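Local coordinates for protein cell division GTPase FtsZ, diverged (Clostridium botulinum C, PDB 3V3T) that belongs to the tubulin/FtsZ family as a diverged relative of the bacterial cell-division protein, with a carboxy-terminal domain like that of TubZ, at residues L113-Y118 against G156-I161; N120-F125 against T208-N213; S204-M209 against R270-Y275. The protein carries 1 engineered substitution. All coordinates share one frame; numbering follows the deposited sequence. Where two conformers were deposited one is given.

Interaction 1 of 3, residues L113-Y118 against G156-I161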
loop_
_atom_site.group_PDB
_atom_site.type_symbol
_atom_site.label_atom_id
_atom_site.label_comp_id
_atom_site.label_asym_id
_atom_site.label_seq_id
_atom_site.Cartn_x
_atom_site.Cartn_y
_atom_site.Cartn_z
ATOM N N LEU A 113 -7.324 -10.941 -12.037
ATOM C CA LEU A 113 -8.451 -10.993 -12.948
ATOM C C LEU A 113 -8.898 -9.604 -13.405
ATOM O O LEU A 113 -9.222 -9.409 -14.584
ATOM C CB LEU A 113 -9.612 -11.753 -12.309
ATOM C CG LEU A 113 -10.891 -11.842 -13.134
ATOM C CD1 LEU A 113 -10.598 -12.432 -14.495
ATOM C CD2 LEU A 113 -11.916 -12.686 -12.405
ATOM N N ALA A 114 -8.909 -8.641 -12.482
ATOM C CA ALA A 114 -9.284 -7.265 -12.816
ATOM C C ALA A 114 -8.280 -6.627 -13.766
ATOM O O ALA A 114 -8.661 -5.936 -14.709
ATOM C CB ALA A 114 -9.427 -6.409 -11.546
ATOM N N LYS A 115 -6.995 -6.846 -13.507
ATOM C CA LYS A 115 -5.950 -6.328 -14.385
ATOM C C LYS A 115 -6.179 -6.810 -15.828
ATOM O O LYS A 115 -6.046 -6.030 -16.775
ATOM C CB LYS A 115 -4.571 -6.770 -13.897
ATOM C CG LYS A 115 -3.408 -5.908 -14.387
ATOM C CD LYS A 115 -2.041 -6.549 -14.064
ATOM C CE LYS A 115 -1.746 -7.746 -14.990
ATOM N NZ LYS A 115 -0.332 -8.250 -14.963
ATOM N N GLN A 116 -6.517 -8.088 -16.005
ATOM C CA GLN A 116 -6.730 -8.603 -17.358
ATOM C C GLN A 116 -7.982 -7.999 -17.983
ATOM O O GLN A 116 -8.005 -7.711 -19.178
ATOM C CB GLN A 116 -6.809 -10.140 -17.396
ATOM C CG GLN A 116 -5.510 -10.869 -17.051
ATOM C CD GLN A 116 -4.294 -10.339 -17.808
ATOM O OE1 GLN A 116 -3.224 -10.140 -17.221
ATOM N NE2 GLN A 116 -4.450 -10.116 -19.113
ATOM N N MET A 117 -9.020 -7.804 -17.172
ATOM C CA MET A 117 -10.303 -7.323 -17.689
ATOM C C MET A 117 -10.305 -5.828 -17.969
ATOM O O MET A 117 -11.049 -5.359 -18.820
ATOM C CB MET A 117 -11.440 -7.655 -16.723
ATOM C CG MET A 117 -11.730 -9.140 -16.559
ATOM S SD MET A 117 -12.941 -9.410 -15.253
ATOM C CE MET A 117 -14.409 -8.700 -16.003
ATOM N N TYR A 118 -9.490 -5.077 -17.235
ATOM C CA TYR A 118 -9.443 -3.630 -17.412
ATOM C C TYR A 118 -8.020 -3.136 -17.584
ATOM O O TYR A 118 -7.470 -2.487 -16.695
ATOM C CB TYR A 118 -10.134 -2.934 -16.244
ATOM C CG TYR A 118 -11.580 -3.317 -16.181
ATOM C CD1 TYR A 118 -12.530 -2.612 -16.907
ATOM C CD2 TYR A 118 -11.999 -4.415 -15.442
ATOM C CE1 TYR A 118 -13.862 -2.977 -16.885
ATOM C CE2 TYR A 118 -13.340 -4.791 -15.422
ATOM C CZ TYR A 118 -14.263 -4.061 -16.145
ATOM O OH TYR A 118 -15.595 -4.406 -16.132
ATOM N N GLY A 156 5.555 -7.968 -10.042
ATOM C CA GLY A 156 5.301 -6.645 -9.506
ATOM C C GLY A 156 5.489 -5.523 -10.503
ATOM O O GLY A 156 5.341 -4.359 -10.138
ATOM N N LYS A 157 5.817 -5.861 -11.754
ATOM C CA LYS A 157 5.972 -4.853 -12.802
ATOM C C LYS A 157 4.654 -4.287 -13.351
ATOM O O LYS A 157 4.660 -3.219 -13.957
ATOM C CB LYS A 157 6.806 -5.391 -13.972
ATOM C CG LYS A 157 8.224 -5.826 -13.618
ATOM C CD LYS A 157 8.953 -6.340 -14.863
ATOM C CE LYS A 157 10.154 -7.213 -14.501
ATOM N NZ LYS A 157 11.077 -6.536 -13.543
ATOM N N ASP A 158 3.533 -4.981 -13.159
ATOM C CA ASP A 158 2.263 -4.525 -13.741
ATOM C C ASP A 158 1.400 -3.692 -12.780
ATOM O O ASP A 158 0.338 -3.171 -13.159
ATOM C CB ASP A 158 1.435 -5.712 -14.250
ATOM C CG ASP A 158 2.121 -6.476 -15.371
ATOM O OD1 ASP A 158 2.934 -5.867 -16.104
ATOM O OD2 ASP A 158 1.841 -7.691 -15.514
ATOM N N ILE A 159 1.841 -3.575 -11.537
ATOM C CA ILE A 159 1.056 -2.888 -10.523
ATOM C C ILE A 159 1.973 -2.057 -9.644
ATOM O O ILE A 159 3.190 -2.230 -9.649
ATOM C CB ILE A 159 0.312 -3.883 -9.605
ATOM C CG1 ILE A 159 1.305 -4.729 -8.815
ATOM C CG2 ILE A 159 -0.652 -4.785 -10.413
ATOM C CD1 ILE A 159 0.675 -5.406 -7.578
ATOM N N SER A 160 1.391 -1.153 -8.877
ATOM C CA SER A 160 2.184 -0.439 -7.895
ATOM C C SER A 160 1.941 -1.118 -6.544
ATOM O O SER A 160 0.866 -1.647 -6.288
ATOM C CB SER A 160 1.835 1.042 -7.901
ATOM O OG SER A 160 0.539 1.238 -7.410
ATOM N N ILE A 161 2.965 -1.181 -5.709
ATOM C CA ILE A 161 2.892 -1.976 -4.487
ATOM C C ILE A 161 3.267 -1.093 -3.294
ATOM O O ILE A 161 4.294 -0.422 -3.328
ATOM C CB ILE A 161 3.881 -3.179 -4.547
ATOM C CG1 ILE A 161 3.438 -4.203 -5.589
ATOM C CG2 ILE A 161 4.015 -3.851 -3.179
ATOM C CD1 ILE A 161 4.467 -5.308 -5.841
#
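Lys115 sends its CG off anti to the backbone N (chi1 -158°) and runs extended as far as CD, then bends at chi3 (74°); Asp158 swings its carboxylate to the side of its own backbone N (chi1 -63°). Together these turns bring an ammonium from the last turns of helix 101-117 to an acid in the loop leading into strand 160-165, the two side chains crossing at about a right angle. NZ of Lys115 and OD2 of Asp158 form a salt bridge, modelled at 2.3 Å. That is shorter than such a pair normally sits, and the exact length is doubtful. Behind the charges the methylene chain packs as well: CD of Lys115 comes to 3.6 Å from CB of Asp158, and passes CG2 of Ile159 at 4.3 Å. Ile159 is buried, resting on Phe123 and Phe125 of strand 122-129 and on Ile149 of helix 136-152. In the Rossmann-like GTPase domain this joins the end of helix 101-117 to the loop before strand 160-165, with strand 122-129 and helix 136-152 between them in the chain. The lysine has a second polar partner, since NZ also donates to the carbonyl O of Ser152 at the end of helix 136-152. With a carboxylate and a helix-terminal carbonyl both gripping it, the ammonium of Lys115 probably stays protonated, and its positive charge should in turn stabilise Asp158 as the anion.

Interaction 2 of 3, residues N120-F125 against T208-N213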
loop_
_atom_site.group_PDB
_atom_site.type_symbol
_atom_site.label_atom_id
_atom_site.label_comp_id
_atom_site.label_asym_id
_atom_site.label_seq_id
_atom_site.Cartn_x
_atom_site.Cartn_y
_atom_site.Cartn_z
ATOM N N ASN A 120 -6.652 -0.834 -19.242
ATOM C CA ASN A 120 -6.441 0.614 -19.248
ATOM C C ASN A 120 -6.499 1.296 -17.875
ATOM O O ASN A 120 -6.095 2.459 -17.737
ATOM C CB ASN A 120 -7.408 1.291 -20.220
ATOM C CG ASN A 120 -7.033 1.044 -21.671
ATOM O OD1 ASN A 120 -5.851 1.067 -22.026
ATOM N ND2 ASN A 120 -8.034 0.795 -22.515
ATOM N N LYS A 121 -6.993 0.584 -16.865
ATOM C CA LYS A 121 -6.930 1.107 -15.502
ATOM C C LYS A 121 -5.592 0.772 -14.853
ATOM O O LYS A 121 -4.922 -0.184 -15.248
ATOM C CB LYS A 121 -8.085 0.570 -14.639
ATOM C CG LYS A 121 -9.470 0.987 -15.129
ATOM C CD LYS A 121 -10.558 0.612 -14.127
ATOM C CE LYS A 121 -11.963 0.849 -14.690
ATOM N NZ LYS A 121 -12.246 2.285 -15.002
ATOM N N HIS A 122 -5.198 1.576 -13.870
ATOM C CA HIS A 122 -4.012 1.279 -13.083
ATOM C C HIS A 122 -4.386 0.573 -11.789
ATOM O O HIS A 122 -5.357 0.941 -11.126
ATOM C CB HIS A 122 -3.198 2.529 -12.747
ATOM C CG HIS A 122 -2.007 2.229 -11.894
ATOM N ND1 HIS A 122 -0.842 1.704 -12.408
ATOM C CD2 HIS A 122 -1.827 2.306 -10.554
ATOM C CE1 HIS A 122 0.016 1.501 -11.424
ATOM N NE2 HIS A 122 -0.557 1.857 -10.290
ATOM N N PHE A 123 -3.623 -0.463 -11.450
ATOM C CA PHE A 123 -3.891 -1.244 -10.247
ATOM C C PHE A 123 -2.752 -1.190 -9.261
ATOM O O PHE A 123 -1.578 -1.209 -9.637
ATOM C CB PHE A 123 -4.235 -2.699 -10.575
ATOM C CG PHE A 123 -5.534 -2.850 -11.300
ATOM C CD1 PHE A 123 -6.719 -2.961 -10.604
ATOM C CD2 PHE A 123 -5.574 -2.840 -12.677
ATOM C CE1 PHE A 123 -7.917 -3.079 -11.272
ATOM C CE2 PHE A 123 -6.769 -2.959 -13.347
ATOM C CZ PHE A 123 -7.942 -3.080 -12.638
ATOM N N GLY A 124 -3.116 -1.126 -7.988
ATOM C CA GLY A 124 -2.136 -1.144 -6.929
ATOM C C GLY A 124 -2.551 -2.090 -5.824
ATOM O O GLY A 124 -3.684 -2.578 -5.768
ATOM N N PHE A 125 -1.608 -2.340 -4.932
ATOM C CA PHE A 125 -1.793 -3.287 -3.857
ATOM C C PHE A 125 -1.112 -2.753 -2.611
ATOM O O PHE A 125 0.087 -2.442 -2.635
ATOM C CB PHE A 125 -1.164 -4.626 -4.227
ATOM C CG PHE A 125 -1.174 -5.633 -3.095
ATOM C CD1 PHE A 125 -2.375 -6.085 -2.567
ATOM C CD2 PHE A 125 0.013 -6.136 -2.582
ATOM C CE1 PHE A 125 -2.403 -7.002 -1.534
ATOM C CE2 PHE A 125 0.005 -7.060 -1.553
ATOM C CZ PHE A 125 -1.203 -7.498 -1.021
ATOM N N THR A 208 0.778 6.230 -10.604
ATOM C CA THR A 208 0.648 5.221 -11.642
ATOM C C THR A 208 1.956 4.479 -11.930
ATOM O O THR A 208 1.982 3.567 -12.757
ATOM C CB THR A 208 0.016 5.802 -12.941
ATOM O OG1 THR A 208 0.831 6.853 -13.477
ATOM C CG2 THR A 208 -1.368 6.350 -12.650
ATOM N N MET A 209 3.028 4.857 -11.232
ATOM C CA MET A 209 4.317 4.187 -11.401
ATOM C C MET A 209 4.258 2.788 -10.802
ATOM O O MET A 209 3.746 2.598 -9.706
ATOM C CB MET A 209 5.445 4.978 -10.744
ATOM C CG MET A 209 6.772 4.243 -10.725
ATOM S SD MET A 209 7.416 3.892 -12.376
ATOM C CE MET A 209 7.632 5.527 -13.050
ATOM N N LYS A 210 4.787 1.811 -11.531
ATOM C CA LYS A 210 4.673 0.423 -11.128
ATOM C C LYS A 210 5.819 0.016 -10.214
ATOM O O LYS A 210 6.805 0.733 -10.085
ATOM C CB LYS A 210 4.643 -0.490 -12.347
ATOM C CG LYS A 210 3.668 -0.059 -13.425
ATOM C CD LYS A 210 2.257 0.017 -12.895
ATOM C CE LYS A 210 1.313 0.344 -14.037
ATOM N NZ LYS A 210 1.814 -0.259 -15.314
ATOM N N LYS A 211 5.670 -1.157 -9.605
ATOM C CA LYS A 211 6.592 -1.651 -8.599
ATOM C C LYS A 211 6.337 -0.933 -7.291
ATOM O O LYS A 211 5.215 -0.470 -7.015
ATOM C CB LYS A 211 8.041 -1.480 -9.063
ATOM C CG LYS A 211 8.375 -2.408 -10.238
ATOM C CD LYS A 211 9.314 -1.758 -11.247
ATOM C CE LYS A 211 10.770 -1.902 -10.869
ATOM N NZ LYS A 211 11.639 -1.096 -11.795
ATOM N N SER A 212 7.383 -0.802 -6.495
ATOM C CA SER A 212 7.195 -0.445 -5.110
ATOM C C SER A 212 7.323 1.032 -4.822
ATOM O O SER A 212 8.219 1.717 -5.300
ATOM C CB SER A 212 8.133 -1.253 -4.210
ATOM O OG SER A 212 7.379 -2.190 -3.484
ATOM N N ASN A 213 6.404 1.485 -3.991
ATOM C CA ASN A 213 6.380 2.864 -3.586
ATOM C C ASN A 213 6.643 2.957 -2.068
ATOM O O ASN A 213 6.205 2.111 -1.288
ATOM C CB ASN A 213 5.047 3.502 -4.022
ATOM C CG ASN A 213 4.890 3.575 -5.563
ATOM O OD1 ASN A 213 5.675 2.987 -6.331
ATOM N ND2 ASN A 213 3.859 4.296 -6.012
#
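The imidazole of His122 has the backbone of Thr208 over one face and the side chain of Lys210 at its edge. CA of Thr208 stands 3.7 Å from the ring centroid, only 6° off the normal, a CH-pi contact almost centred on the ring. Lys210 comes in close to the ring plane, its CD and CE alongside the CE1 and ND1 corner. The modelled 3.0 Å between CE of Lys210 and ND1 of His122 is too tight for a carbon beside a nitrogen; the histidine was built in two conformers, and the closeness should be taken as doubtful. His122 carries CG anti to the backbone N (chi1 178°), which extends the ring from the start of strand 122-129 toward the turn between helix 200-208 and strand 211-217. All three strands concerned run parallel in the sheet of this tubulin/FtsZ-like fold, and 160-165 lies between 122-129 and 211-217, so the histidine bridges a gap one strand wide. Ser160 of that middle strand takes part directly: its OG is hydrogen-bonded to NE2 of His122, which should help to set the rotation of the ring in this conformer. ND1 lies 3.4 Å from the carbonyl O of Thr208, but the angle is poor for a bond. NZ of Lys210, bent round at chi2 and chi4, ends 4.4 Å from ND1 of His122 without touching it.

Interaction 3 of 3, residues S204-M209 against R270-Y275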
loop_
_atom_site.group_PDB
_atom_site.type_symbol
_atom_site.label_atom_id
_atom_site.label_comp_id
_atom_site.label_asym_id
_atom_site.label_seq_id
_atom_site.Cartn_x
_atom_site.Cartn_y
_atom_site.Cartn_z
ATOM N N SER A 204 -0.296 12.257 -10.010
ATOM C CA SER A 204 -0.834 11.177 -10.837
ATOM C C SER A 204 0.286 10.243 -11.326
ATOM O O SER A 204 0.200 9.023 -11.170
ATOM C CB SER A 204 -1.620 11.752 -12.023
ATOM O OG SER A 204 -1.988 10.732 -12.933
ATOM N N LYS A 205 1.339 10.816 -11.905
ATOM C CA LYS A 205 2.471 10.013 -12.380
ATOM C C LYS A 205 3.127 9.175 -11.280
ATOM O O LYS A 205 3.551 8.046 -11.521
ATOM C CB LYS A 205 3.511 10.895 -13.085
ATOM C CG LYS A 205 3.198 11.105 -14.562
ATOM C CD LYS A 205 3.848 12.344 -15.129
ATOM C CE LYS A 205 3.415 12.545 -16.585
ATOM N NZ LYS A 205 3.941 13.819 -17.178
ATOM N N LEU A 206 3.230 9.728 -10.076
ATOM C CA LEU A 206 3.781 8.966 -8.964
ATOM C C LEU A 206 2.839 7.807 -8.586
ATOM O O LEU A 206 3.293 6.723 -8.246
ATOM C CB LEU A 206 4.038 9.869 -7.756
ATOM C CG LEU A 206 5.191 10.870 -7.872
ATOM C CD1 LEU A 206 5.003 12.044 -6.917
ATOM C CD2 LEU A 206 6.563 10.212 -7.673
ATOM N N LEU A 207 1.534 8.059 -8.647
ATOM C CA LEU A 207 0.514 7.072 -8.342
ATOM C C LEU A 207 0.475 5.928 -9.349
ATOM O O LEU A 207 0.154 4.792 -9.000
ATOM C CB LEU A 207 -0.857 7.735 -8.360
ATOM C CG LEU A 207 -1.460 8.218 -7.049
ATOM C CD1 LEU A 207 -2.792 8.926 -7.340
ATOM C CD2 LEU A 207 -1.634 7.055 -6.061
ATOM N N THR A 208 0.778 6.230 -10.604
ATOM C CA THR A 208 0.648 5.221 -11.642
ATOM C C THR A 208 1.956 4.479 -11.930
ATOM O O THR A 208 1.982 3.567 -12.757
ATOM C CB THR A 208 0.016 5.802 -12.941
ATOM O OG1 THR A 208 0.831 6.853 -13.477
ATOM C CG2 THR A 208 -1.368 6.350 -12.650
ATOM N N MET A 209 3.028 4.857 -11.232
ATOM C CA MET A 209 4.317 4.187 -11.401
ATOM C C MET A 209 4.258 2.788 -10.802
ATOM O O MET A 209 3.746 2.598 -9.706
ATOM C CB MET A 209 5.445 4.978 -10.744
ATOM C CG MET A 209 6.772 4.243 -10.725
ATOM S SD MET A 209 7.416 3.892 -12.376
ATOM C CE MET A 209 7.632 5.527 -13.050
ATOM N N ARG A 270 13.853 10.508 -12.468
ATOM C CA ARG A 270 13.100 11.745 -12.585
ATOM C C ARG A 270 12.554 12.224 -11.249
ATOM O O ARG A 270 12.007 11.439 -10.462
ATOM C CB ARG A 270 11.932 11.562 -13.543
ATOM C CG ARG A 270 11.086 12.796 -13.646
ATOM C CD ARG A 270 10.669 13.003 -15.059
ATOM N NE ARG A 270 9.943 11.849 -15.577
ATOM C CZ ARG A 270 9.694 11.666 -16.869
ATOM N NH1 ARG A 270 10.125 12.563 -17.752
ATOM N NH2 ARG A 270 9.025 10.598 -17.286
ATOM N N THR A 271 12.665 13.524 -11.018
ATOM C CA THR A 271 12.214 14.119 -9.763
ATOM C C THR A 271 11.209 15.241 -10.015
ATOM O O THR A 271 11.372 16.024 -10.944
ATOM C CB THR A 271 13.407 14.706 -8.979
ATOM O OG1 THR A 271 14.356 13.667 -8.710
ATOM C CG2 THR A 271 12.936 15.298 -7.674
ATOM N N PHE A 272 10.166 15.295 -9.192
ATOM C CA PHE A 272 9.270 16.441 -9.141
ATOM C C PHE A 272 9.453 17.057 -7.761
ATOM O O PHE A 272 9.250 16.381 -6.749
ATOM C CB PHE A 272 7.798 16.021 -9.305
ATOM C CG PHE A 272 7.568 14.955 -10.343
ATOM C CD1 PHE A 272 7.809 15.201 -11.674
ATOM C CD2 PHE A 272 7.097 13.713 -9.980
ATOM C CE1 PHE A 272 7.597 14.222 -12.620
ATOM C CE2 PHE A 272 6.882 12.731 -10.921
ATOM C CZ PHE A 272 7.132 12.989 -12.246
ATOM N N LYS A 273 9.840 18.327 -7.713
ATOM C CA LYS A 273 10.050 19.007 -6.438
ATOM C C LYS A 273 9.046 20.135 -6.222
ATOM O O LYS A 273 8.590 20.790 -7.176
ATOM C CB LYS A 273 11.477 19.556 -6.320
ATOM C CG LYS A 273 11.742 20.275 -4.994
ATOM C CD LYS A 273 13.101 20.967 -4.946
ATOM C CE LYS A 273 13.282 21.711 -3.613
ATOM N NZ LYS A 273 14.647 22.280 -3.400
ATOM N N GLY A 274 8.711 20.360 -4.956
ATOM C CA GLY A 274 7.797 21.420 -4.598
ATOM C C GLY A 274 7.911 21.784 -3.136
ATOM O O GLY A 274 8.761 21.261 -2.414
ATOM N N TYR A 275 7.038 22.687 -2.701
ATOM C CA TYR A 275 7.014 23.121 -1.313
ATOM C C TYR A 275 5.614 23.021 -0.726
ATOM O O TYR A 275 4.621 22.957 -1.453
ATOM C CB TYR A 275 7.555 24.552 -1.203
ATOM C CG TYR A 275 8.952 24.668 -1.763
ATOM C CD1 TYR A 275 10.066 24.353 -0.987
ATOM C CD2 TYR A 275 9.158 25.059 -3.080
ATOM C CE1 TYR A 275 11.350 24.437 -1.506
ATOM C CE2 TYR A 275 10.437 25.152 -3.607
ATOM C CZ TYR A 275 11.529 24.838 -2.817
ATOM O OH TYR A 275 12.795 24.937 -3.350
#
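Phe272 and Leu206 join the outermost strand of the carboxy-terminal part of the sheet, 270-275, to helix 200-208, a helix-on-sheet packing within the TubZ-like domain. Carbon-to-carbon packing carries the contact, from Leu206 and from Lys205. Leu206 meets the phenylalanine ring at its edge and in its plane: CG of Leu206 lies 4.0 Å from CE2 of Phe272, while the two methyls divide along the same edge, CD1 lying 4.1 Å from CD2 of the ring and CD2 of the leucine facing CE2. The two side chains run antiparallel alongside one another. CB of Phe272 points toward the helix, and its chi1 of -41° keeps CG beside the backbone N, as CG of Leu206 is beside its own. Leu206 also touches Phe186 of helix 172-187, Phe247 of strand 247-252 and Thr285 of strand 281-287. A looser carbon contact comes from Lys205, whose CB approaches CZ of Phe272 obliquely at 4.3 Å.

Charge plays little part. Lys205 and Arg270 are both exposed, and their NZ and NH2 stay 6.0 Å apart, so these like charges do not touch. Among the polar backbone contacts, the pairing of strand 270-275 with strand 247-252 holds Phe272 in place, through its hydrogen bonds to Met248 and Ile250. On the helix side, Thr208 N donates to the carbonyl O of Ser204 at 2.9 Å.

All three contacts reach the one mixed sheet. Interactions 1 and 2 have centres about 7 Å apart and touch directly, with Ile159 and Ile161 probably hydrogen-bonded to Lys211 where strands 160-165 and 211-217 lie side by side; their segments alternate along the chain. Interaction 3 lies about 13 Å from the centre of interaction 2, sharing Thr208 and Met209 with it, and about 20 Å from that of interaction 1, which closes earlier in the chain. Helix 200-208 leads straight into strand 211-217, and interaction 2 joins a segment of the GTPase-domain family to one of the TubZ-like family; within this chain the strands of both belong to one sheet.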